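PDB 1UMR: snaclec convulxin subunit alpha, which activates platelets as part of a snake venom lectin-like toxin that binds the platelet collagen receptor glycoprotein VI. Local coordinates for residues D12-R17 with V128-P133; E49-A54 with G112-F117; Y16-E21 with A54-Q59. All blocks are in the same frame, centred on the assembly; numbering follows the deposited sequence.

Interaction 1: D12-R17 with V128-P133; sequences DQHCYR and VCKFPP
Lys130 places its terminal methylene, CE, over one face of the His14 imidazole, 3.7 Å from the ring centroid and 12° off the ring normal, in a CH-pi contact. CG of Lys130 is anti to its backbone N (chi1 160°) and the chain beyond is extended, which carries it alongside Tyr16, both side chains pointing the same way; Lys130 CD lies 3.7 Å from Tyr16 CE2. Beneath them the strands 14-17 and 128-131 run antiparallel. Cys15 and Phe131 form a hydrogen-bonded pair, Cys15 N to Phe131 O at 2.7 Å and Phe131 N to Cys15 O at 3.0 Å, and Arg17 with Cys129 repeats the pattern. Tyr16 and Lys130 make the non-hydrogen-bonded pair between them. On the face opposite to Tyr16 and Lys130, Cys15 CB sits over the Phe131 ring, offset toward its rim and 4.0 Å from the centroid, while Cys15 SG approaches the same ring obliquely and reaches Pro133 CD at 3.7 Å. This sulfur is disulfide-bonded to Cys4, and Cys129 to Cys32. Past the end of the strand pairing, a water donates to Gln13 O and Pro133 O, 2.8 Å from each. The pairing joins strand 14-20, near the N-terminus, to the last strand, 125-131, and so brings the two ends of the C-type lectin domain together. Glu49 on helix 47-60 takes the ammonium of Lys130 in a salt bridge and is also hydrogen-bonded to Tyr16 OH, so the buried charge is met by an acid and would probably be stabilised as the ammonium form.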
loop_
_atom_site.group_PDB
_atom_site.type_symbol
_atom_site.label_atom_id
_atom_site.label_comp_id
_atom_site.label_asym_id
_atom_site.label_seq_id
_atom_site.Cartn_x
_atom_site.Cartn_y
_atom_site.Cartn_z
ATOM N N ASP A 12 27.150 40.679 1.172
ATOM C CA ASP A 12 27.383 39.439 1.791
ATOM C C ASP A 12 28.875 39.136 1.744
ATOM O O ASP A 12 29.611 39.728 2.554
ATOM C CB ASP A 12 26.497 38.386 1.168
ATOM C CG ASP A 12 26.447 37.083 1.959
ATOM O OD1 ASP A 12 25.575 36.357 1.555
ATOM O OD2 ASP A 12 27.182 36.656 2.972
ATOM N N GLN A 13 29.378 38.233 0.888
ATOM C CA GLN A 13 30.832 38.072 0.968
ATOM C C GLN A 13 31.548 38.313 -0.345
ATOM O O GLN A 13 32.612 37.725 -0.581
ATOM C CB GLN A 13 31.239 36.692 1.557
ATOM C CG GLN A 13 30.364 36.211 2.694
ATOM C CD GLN A 13 30.609 34.753 3.047
ATOM O OE1 GLN A 13 31.710 34.373 3.645
ATOM N NE2 GLN A 13 29.624 33.905 2.719
ATOM N N HIS A 14 30.991 39.165 -1.196
ATOM C CA HIS A 14 31.572 39.337 -2.528
ATOM C C HIS A 14 31.629 40.816 -2.852
ATOM O O HIS A 14 30.845 41.594 -2.318
ATOM C CB HIS A 14 30.668 38.630 -3.555
ATOM C CG HIS A 14 30.604 37.131 -3.389
ATOM N ND1 HIS A 14 31.457 36.265 -4.058
ATOM C CD2 HIS A 14 29.763 36.349 -2.658
ATOM C CE1 HIS A 14 31.247 35.030 -3.620
ATOM N NE2 HIS A 14 30.201 35.053 -2.798
ATOM N N CYS A 15 32.559 41.211 -3.692
ATOM C CA CYS A 15 32.517 42.514 -4.284
ATOM C C CYS A 15 31.771 42.477 -5.670
ATOM O O CYS A 15 31.924 41.546 -6.414
ATOM C CB CYS A 15 33.929 43.047 -4.498
ATOM S SG CYS A 15 35.038 43.003 -3.101
ATOM N N TYR A 16 31.028 43.545 -5.978
ATOM C CA TYR A 16 30.280 43.781 -7.224
ATOM C C TYR A 16 30.530 45.160 -7.889
ATOM O O TYR A 16 30.952 46.125 -7.263
ATOM C CB TYR A 16 28.778 43.709 -6.933
ATOM C CG TYR A 16 28.307 42.453 -6.247
ATOM C CD1 TYR A 16 28.539 42.282 -4.898
ATOM C CD2 TYR A 16 27.614 41.401 -6.975
ATOM C CE1 TYR A 16 28.101 41.195 -4.225
ATOM C CE2 TYR A 16 27.154 40.269 -6.351
ATOM C CZ TYR A 16 27.404 40.174 -4.902
ATOM O OH TYR A 16 26.968 39.115 -4.149
ATOM N N ARG A 17 30.246 45.276 -9.178
ATOM C CA ARG A 17 30.313 46.599 -9.812
ATOM C C ARG A 17 29.710 46.500 -11.203
ATOM O O ARG A 17 30.053 45.597 -11.921
ATOM C CB ARG A 17 31.742 47.090 -9.914
ATOM C CG ARG A 17 31.724 48.480 -10.608
ATOM C CD ARG A 17 33.161 48.955 -10.884
ATOM N NE ARG A 17 33.467 50.334 -11.301
ATOM C CZ ARG A 17 34.761 50.723 -11.543
ATOM N NH1 ARG A 17 35.793 49.854 -11.335
ATOM N NH2 ARG A 17 35.042 51.946 -11.970
ATOM N N VAL A 128 27.485 43.484 -15.120
ATOM C CA VAL A 128 27.917 43.493 -13.733
ATOM C C VAL A 128 28.976 42.476 -13.482
ATOM O O VAL A 128 28.839 41.372 -13.958
ATOM C CB VAL A 128 26.692 43.287 -12.787
ATOM C CG1 VAL A 128 27.080 43.229 -11.244
ATOM C CG2 VAL A 128 25.744 44.408 -12.997
ATOM N N CYS A 129 30.066 42.860 -12.783
ATOM C CA CYS A 129 31.126 41.936 -12.359
ATOM C C CYS A 129 30.990 41.499 -10.874
ATOM O O CYS A 129 30.447 42.241 -10.033
ATOM C CB CYS A 129 32.487 42.532 -12.552
ATOM S SG CYS A 129 32.921 42.728 -14.300
ATOM N N LYS A 130 31.417 40.286 -10.558
ATOM C CA LYS A 130 31.388 39.769 -9.181
ATOM C C LYS A 130 32.630 38.973 -8.864
ATOM O O LYS A 130 33.196 38.293 -9.715
ATOM C CB LYS A 130 30.099 39.015 -8.843
ATOM C CG LYS A 130 30.150 38.023 -7.616
ATOM C CD LYS A 130 28.849 37.175 -7.605
ATOM C CE LYS A 130 28.794 36.097 -6.462
ATOM N NZ LYS A 130 27.449 35.485 -6.308
ATOM N N PHE A 131 33.143 39.151 -7.658
ATOM C CA PHE A 131 34.266 38.351 -7.179
ATOM C C PHE A 131 34.333 38.291 -5.658
ATOM O O PHE A 131 33.706 39.112 -5.002
ATOM C CB PHE A 131 35.575 38.847 -7.747
ATOM C CG PHE A 131 36.179 39.976 -7.023
ATOM C CD1 PHE A 131 36.037 41.286 -7.475
ATOM C CD2 PHE A 131 37.025 39.729 -5.958
ATOM C CE1 PHE A 131 36.662 42.374 -6.856
ATOM C CE2 PHE A 131 37.693 40.757 -5.312
ATOM C CZ PHE A 131 37.531 42.120 -5.765
ATOM N N PRO A 132 35.004 37.266 -5.105
ATOM C CA PRO A 132 35.121 37.127 -3.639
ATOM C C PRO A 132 36.452 37.682 -3.144
ATOM O O PRO A 132 37.441 37.122 -3.479
ATOM C CB PRO A 132 35.111 35.646 -3.439
ATOM C CG PRO A 132 35.846 35.029 -4.803
ATOM C CD PRO A 132 35.654 36.149 -5.847
ATOM N N PRO A 133 36.483 38.754 -2.361
ATOM C CA PRO A 133 37.746 39.357 -1.870
ATOM C C PRO A 133 38.336 38.368 -0.908
ATOM O O PRO A 133 37.589 37.474 -0.518
ATOM C CB PRO A 133 37.247 40.594 -1.070
ATOM C CG PRO A 133 35.929 40.098 -0.505
ATOM C CD PRO A 133 35.322 39.491 -1.869
HETATM O O HOH W 1 35.006 36.688 0.358
#

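Interaction 2: E49-A54 with G112-F117; sequences EADFVA and GFRKWF
Residues 49-54 form a turn and a half of helix 47-60, and the irregular chain that leads from Gly112 into strand 117-119 passes beside it, coming closest where the CA atoms of Ala54 and Phe113 are 5.0 Å apart. Phe113 has positive phi and psi, a left-handed backbone conformation. Ala54 points its methyl at the loop, and CB lies 3.3 Å from Gly112 O and 3.9 Å from Phe113 CB. The Phe113 ring turns off from 49-54, towards Val57 and Leu107. Arg114 instead reaches back along the helix. Bends at chi2 (-65°) and chi3 (-121°) bring its CG and CD past the Ala54 methyl and set one guanidinium face against the Ala50-Asp51 peptide, with Asp51 N 3.4 Å above the plane and offset toward its rim. The Ala50 methyl lies over the same face, CB 3.2 Å from Arg114 NH1. The Asp51 carboxylate stands nearly perpendicular to the guanidinium plane, and OD1 remains 4.1 Å from Arg114 NH2, too far for a salt bridge. A water ties the two backbones together, donating to Ala50 O at 3.0 Å and to Phe113 O at 2.7 Å. Small alanine methyls thus let the loop lie close to the helix, while the arginine, packed flat on the peptide and probably only weakly attracted to Asp51, directs NH1 across the subunit interface to an acidic residue of another protein chain, its strongest polar partner.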
loop_
_atom_site.group_PDB
_atom_site.type_symbol
_atom_site.label_atom_id
_atom_site.label_comp_id
_atom_site.label_asym_id
_atom_site.label_seq_id
_atom_site.Cartn_x
_atom_site.Cartn_y
_atom_site.Cartn_z
ATOM N N GLU A 49 20.330 38.364 -2.631
ATOM C CA GLU A 49 21.396 38.843 -3.506
ATOM C C GLU A 49 20.770 39.446 -4.817
ATOM O O GLU A 49 21.245 40.436 -5.303
ATOM C CB GLU A 49 22.441 37.752 -3.760
ATOM C CG GLU A 49 23.527 38.103 -4.735
ATOM C CD GLU A 49 24.446 36.928 -5.138
ATOM O OE1 GLU A 49 25.656 37.200 -5.370
ATOM O OE2 GLU A 49 23.994 35.737 -5.267
ATOM N N ALA A 50 19.658 38.915 -5.317
ATOM C CA ALA A 50 18.950 39.597 -6.441
ATOM C C ALA A 50 18.562 40.985 -6.044
ATOM O O ALA A 50 18.819 41.924 -6.788
ATOM C CB ALA A 50 17.629 38.801 -6.983
ATOM N N ASP A 51 17.878 41.117 -4.901
ATOM C CA ASP A 51 17.604 42.450 -4.276
ATOM C C ASP A 51 18.842 43.391 -4.270
ATOM O O ASP A 51 18.808 44.505 -4.878
ATOM C CB ASP A 51 17.096 42.263 -2.848
ATOM C CG ASP A 51 16.558 43.543 -2.259
ATOM O OD1 ASP A 51 15.377 43.840 -2.420
ATOM O OD2 ASP A 51 17.237 44.371 -1.630
ATOM N N PHE A 52 19.965 42.911 -3.705
ATOM C CA PHE A 52 21.128 43.801 -3.554
ATOM C C PHE A 52 21.626 44.184 -4.964
ATOM O O PHE A 52 21.920 45.346 -5.222
ATOM C CB PHE A 52 22.309 43.190 -2.833
ATOM C CG PHE A 52 23.559 43.977 -3.094
ATOM C CD1 PHE A 52 23.796 45.185 -2.374
ATOM C CD2 PHE A 52 24.443 43.587 -4.107
ATOM C CE1 PHE A 52 24.892 46.027 -2.703
ATOM C CE2 PHE A 52 25.572 44.336 -4.403
ATOM C CZ PHE A 52 25.791 45.619 -3.777
ATOM N N VAL A 53 21.738 43.210 -5.880
ATOM C CA VAL A 53 22.203 43.538 -7.188
ATOM C C VAL A 53 21.232 44.511 -7.909
ATOM O O VAL A 53 21.686 45.389 -8.662
ATOM C CB VAL A 53 22.439 42.313 -8.095
ATOM C CG1 VAL A 53 22.961 42.812 -9.441
ATOM C CG2 VAL A 53 23.484 41.399 -7.549
ATOM N N ALA A 54 19.925 44.369 -7.701
ATOM C CA ALA A 54 19.057 45.256 -8.480
ATOM C C ALA A 54 19.209 46.743 -8.001
ATOM O O ALA A 54 19.410 47.685 -8.783
ATOM C CB ALA A 54 17.551 44.747 -8.471
ATOM N N GLY A 112 12.835 46.704 -12.916
ATOM C CA GLY A 112 13.478 46.941 -11.638
ATOM C C GLY A 112 14.744 46.124 -11.469
ATOM O O GLY A 112 15.122 45.868 -10.336
ATOM N N PHE A 113 15.383 45.737 -12.589
ATOM C CA PHE A 113 16.407 44.693 -12.658
ATOM C C PHE A 113 16.106 43.401 -11.864
ATOM O O PHE A 113 16.962 42.831 -11.209
ATOM C CB PHE A 113 17.766 45.297 -12.312
ATOM C CG PHE A 113 18.075 46.531 -13.114
ATOM C CD1 PHE A 113 17.852 47.801 -12.574
ATOM C CD2 PHE A 113 18.455 46.421 -14.463
ATOM C CE1 PHE A 113 18.075 48.967 -13.315
ATOM C CE2 PHE A 113 18.728 47.593 -15.259
ATOM C CZ PHE A 113 18.528 48.892 -14.664
ATOM N N ARG A 114 14.900 42.876 -12.004
ATOM C CA ARG A 114 14.564 41.708 -11.217
ATOM C C ARG A 114 14.191 40.372 -11.901
ATOM O O ARG A 114 14.337 39.272 -11.309
ATOM C CB ARG A 114 13.607 42.073 -10.050
ATOM C CG ARG A 114 14.443 42.677 -8.993
ATOM C CD ARG A 114 15.420 41.601 -8.456
ATOM N NE ARG A 114 15.054 41.582 -7.107
ATOM C CZ ARG A 114 14.573 40.627 -6.370
ATOM N NH1 ARG A 114 14.519 39.335 -6.651
ATOM N NH2 ARG A 114 14.307 41.046 -5.189
ATOM N N LYS A 115 13.773 40.301 -13.120
ATOM C CA LYS A 115 13.775 38.848 -13.433
ATOM C C LYS A 115 14.847 38.625 -14.431
ATOM O O LYS A 115 15.502 39.593 -14.759
ATOM C CB LYS A 115 12.420 38.340 -13.844
ATOM C CG LYS A 115 11.290 39.064 -13.134
ATOM C CD LYS A 115 10.707 38.223 -11.960
ATOM C CE LYS A 115 9.458 37.387 -12.347
ATOM N NZ LYS A 115 9.719 35.858 -12.136
ATOM N N TRP A 116 15.073 37.384 -14.868
ATOM C CA TRP A 116 16.129 37.136 -15.793
ATOM C C TRP A 116 15.537 36.872 -17.155
ATOM O O TRP A 116 14.546 36.074 -17.294
ATOM C CB TRP A 116 16.960 35.900 -15.372
ATOM C CG TRP A 116 17.528 35.929 -13.993
ATOM C CD1 TRP A 116 17.762 37.008 -13.243
ATOM C CD2 TRP A 116 17.936 34.781 -13.207
ATOM N NE1 TRP A 116 18.266 36.611 -12.031
ATOM C CE2 TRP A 116 18.396 35.246 -12.009
ATOM C CE3 TRP A 116 17.911 33.427 -13.413
ATOM C CZ2 TRP A 116 18.848 34.396 -10.998
ATOM C CZ3 TRP A 116 18.370 32.569 -12.408
ATOM C CH2 TRP A 116 18.812 33.059 -11.217
ATOM N N PHE A 117 16.179 37.490 -18.150
ATOM C CA PHE A 117 15.684 37.406 -19.512
ATOM C C PHE A 117 16.704 36.725 -20.439
ATOM O O PHE A 117 17.902 37.027 -20.381
ATOM C CB PHE A 117 15.456 38.833 -20.022
ATOM C CG PHE A 117 14.221 39.475 -19.436
ATOM C CD1 PHE A 117 13.033 39.472 -20.166
ATOM C CD2 PHE A 117 14.240 40.055 -18.126
ATOM C CE1 PHE A 117 11.887 40.083 -19.658
ATOM C CE2 PHE A 117 13.064 40.663 -17.600
ATOM C CZ PHE A 117 11.871 40.662 -18.367
HETATM O O HOH W 2 18.687 41.369 -9.707
#

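Interaction 3: Y16-E21 with A54-Q59; sequences YRIFNE and AWMVTQ
Met56 is the first residue of 54-59 to meet the strand, and it carries most of the contact. Its CG and SD follow an extended path, CG anti to the backbone N (chi1 -170°). The first two torsions bring SD to 3.8 Å from Tyr16 CB, and the turn at chi3 (68°) then lays CE 3.5 Å from Ile18 N and 4.2 Å from Ile18 CG2; the Ile18 and Met56 side chains pass one another running in opposite senses. Val57 follows and offers a single branch: its CG1 touches Ile18 CD1 at 3.8 Å, the two side chains crossing at about a right angle. Ile18 CG1 lies anti to the backbone N, and the extended chain beyond it carries CD1 up to Val57. Arg17, between the two inward-facing residues, points away from the helix. The axes of strand 16-20 and helix 54-59 come within 8.6 Å, at a crossing angle of -35°. Val128 of the neighbouring strand, against both Ile18 and Val57, and Phe113, on the Val57 side, extend the apolar layer. This is helix-on-sheet packing in the C-type lectin fold, in which helix 47-60 covers one face of the antiparallel sheet that holds strands 14-20 and 125-131.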
loop_
_atom_site.group_PDB
_atom_site.type_symbol
_atom_site.label_atom_id
_atom_site.label_comp_id
_atom_site.label_asym_id
_atom_site.label_seq_id
_atom_site.Cartn_x
_atom_site.Cartn_y
_atom_site.Cartn_z
ATOM N N TYR A 16 31.028 43.545 -5.978
ATOM C CA TYR A 16 30.280 43.781 -7.224
ATOM C C TYR A 16 30.530 45.160 -7.889
ATOM O O TYR A 16 30.952 46.125 -7.263
ATOM C CB TYR A 16 28.778 43.709 -6.933
ATOM C CG TYR A 16 28.307 42.453 -6.247
ATOM C CD1 TYR A 16 28.539 42.282 -4.898
ATOM C CD2 TYR A 16 27.614 41.401 -6.975
ATOM C CE1 TYR A 16 28.101 41.195 -4.225
ATOM C CE2 TYR A 16 27.154 40.269 -6.351
ATOM C CZ TYR A 16 27.404 40.174 -4.902
ATOM O OH TYR A 16 26.968 39.115 -4.149
ATOM N N ARG A 17 30.246 45.276 -9.178
ATOM C CA ARG A 17 30.313 46.599 -9.812
ATOM C C ARG A 17 29.710 46.500 -11.203
ATOM O O ARG A 17 30.053 45.597 -11.921
ATOM C CB ARG A 17 31.742 47.090 -9.914
ATOM C CG ARG A 17 31.724 48.480 -10.608
ATOM C CD ARG A 17 33.161 48.955 -10.884
ATOM N NE ARG A 17 33.467 50.334 -11.301
ATOM C CZ ARG A 17 34.761 50.723 -11.543
ATOM N NH1 ARG A 17 35.793 49.854 -11.335
ATOM N NH2 ARG A 17 35.042 51.946 -11.970
ATOM N N ILE A 18 28.763 47.377 -11.551
ATOM C CA ILE A 18 28.329 47.527 -12.923
ATOM C C ILE A 18 29.316 48.340 -13.761
ATOM O O ILE A 18 29.750 49.403 -13.374
ATOM C CB ILE A 18 26.924 48.063 -12.995
ATOM C CG1 ILE A 18 26.489 48.396 -14.441
ATOM C CG2 ILE A 18 26.646 49.221 -11.972
ATOM C CD1 ILE A 18 25.048 48.623 -14.387
ATOM N N PHE A 19 29.744 47.809 -14.889
ATOM C CA PHE A 19 30.529 48.652 -15.802
ATOM C C PHE A 19 29.607 49.285 -16.884
ATOM O O PHE A 19 29.013 48.574 -17.692
ATOM C CB PHE A 19 31.696 47.863 -16.401
ATOM C CG PHE A 19 32.732 47.561 -15.388
ATOM C CD1 PHE A 19 33.816 48.468 -15.182
ATOM C CD2 PHE A 19 32.541 46.510 -14.466
ATOM C CE1 PHE A 19 34.730 48.252 -14.187
ATOM C CE2 PHE A 19 33.531 46.256 -13.478
ATOM C CZ PHE A 19 34.610 47.152 -13.299
ATOM N N ASN A 20 29.489 50.607 -16.899
ATOM C CA ASN A 20 28.779 51.204 -17.986
ATOM C C ASN A 20 29.560 51.305 -19.275
ATOM O O ASN A 20 29.927 52.383 -19.665
ATOM C CB ASN A 20 28.391 52.552 -17.540
ATOM C CG ASN A 20 27.245 52.514 -16.547
ATOM O OD1 ASN A 20 25.990 52.239 -16.869
ATOM N ND2 ASN A 20 27.615 52.876 -15.301
ATOM N N GLU A 21 29.768 50.197 -19.956
ATOM C CA GLU A 21 30.557 50.064 -21.180
ATOM C C GLU A 21 29.819 48.968 -21.937
ATOM O O GLU A 21 29.329 48.003 -21.315
ATOM C CB GLU A 21 31.917 49.433 -20.906
ATOM C CG GLU A 21 33.140 50.202 -21.333
ATOM C CD GLU A 21 33.919 50.550 -20.080
ATOM O OE1 GLU A 21 33.638 51.669 -19.576
ATOM O OE2 GLU A 21 34.746 49.694 -19.566
ATOM N N ALA A 54 19.925 44.369 -7.701
ATOM C CA ALA A 54 19.057 45.256 -8.480
ATOM C C ALA A 54 19.209 46.743 -8.001
ATOM O O ALA A 54 19.410 47.685 -8.783
ATOM C CB ALA A 54 17.551 44.747 -8.471
ATOM N N TRP A 55 19.214 46.905 -6.689
ATOM C CA TRP A 55 19.510 48.192 -6.097
ATOM C C TRP A 55 20.804 48.697 -6.637
ATOM O O TRP A 55 20.841 49.795 -7.198
ATOM C CB TRP A 55 19.513 48.038 -4.587
ATOM C CG TRP A 55 19.860 49.252 -3.854
ATOM C CD1 TRP A 55 18.981 50.196 -3.265
ATOM C CD2 TRP A 55 21.187 49.679 -3.536
ATOM N NE1 TRP A 55 19.728 51.173 -2.641
ATOM C CE2 TRP A 55 21.072 50.903 -2.793
ATOM C CE3 TRP A 55 22.475 49.169 -3.817
ATOM C CZ2 TRP A 55 22.198 51.621 -2.344
ATOM C CZ3 TRP A 55 23.597 49.872 -3.360
ATOM C CH2 TRP A 55 23.445 51.101 -2.646
ATOM N N MET A 56 21.882 47.907 -6.561
ATOM C CA MET A 56 23.153 48.486 -6.977
ATOM C C MET A 56 23.048 48.950 -8.436
ATOM O O MET A 56 23.578 50.005 -8.814
ATOM C CB MET A 56 24.322 47.519 -6.795
ATOM C CG MET A 56 25.587 48.182 -6.984
ATOM S SD MET A 56 26.992 47.054 -7.294
ATOM C CE MET A 56 26.608 46.355 -8.927
ATOM N N VAL A 57 22.368 48.178 -9.277
ATOM C CA VAL A 57 22.396 48.554 -10.677
ATOM C C VAL A 57 21.510 49.809 -10.878
ATOM O O VAL A 57 21.878 50.759 -11.613
ATOM C CB VAL A 57 21.846 47.430 -11.526
ATOM C CG1 VAL A 57 21.516 47.955 -13.074
ATOM C CG2 VAL A 57 22.785 46.126 -11.439
ATOM N N THR A 58 20.337 49.812 -10.222
ATOM C CA THR A 58 19.502 51.005 -10.204
ATOM C C THR A 58 20.290 52.291 -9.887
ATOM O O THR A 58 20.100 53.333 -10.539
ATOM C CB THR A 58 18.335 50.779 -9.298
ATOM O OG1 THR A 58 17.393 49.987 -10.029
ATOM C CG2 THR A 58 17.497 52.052 -9.107
ATOM N N GLN A 59 21.207 52.205 -8.932
ATOM C CA GLN A 59 21.923 53.397 -8.500
ATOM C C GLN A 59 23.103 53.686 -9.336
ATOM O O GLN A 59 23.663 54.715 -9.114
ATOM C CB GLN A 59 22.478 53.356 -7.032
ATOM C CG GLN A 59 21.516 52.894 -5.958
ATOM C CD GLN A 59 20.342 53.805 -5.852
ATOM O OE1 GLN A 59 20.571 54.990 -5.724
ATOM N NE2 GLN A 59 19.075 53.268 -5.940
#

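How the interactions relate
Helix 47-60 and strand 14-20 tie the three contacts together. Interactions 1 and 3 share Tyr16 and Arg17, and their centres lie 11 Å apart; Val128 joins them, its CG2 3.8 Å from Ile18 CB and its CG1 3.9 Å from Met56 CE. Interactions 2 and 3 share Ala54 and use successive parts of the helix, with Phe113 CZ 3.5 Å from Val57 CG1. The polar link runs between interactions 1 and 2: Glu49 OE1 lies 2.6 Å from Tyr16 OH and 2.7 Å from Lys130 NZ. The helix is thus packed between the antiparallel sheet that holds strands 14-20 and 125-131 and the 112-117 loop, which itself reaches another protein chain.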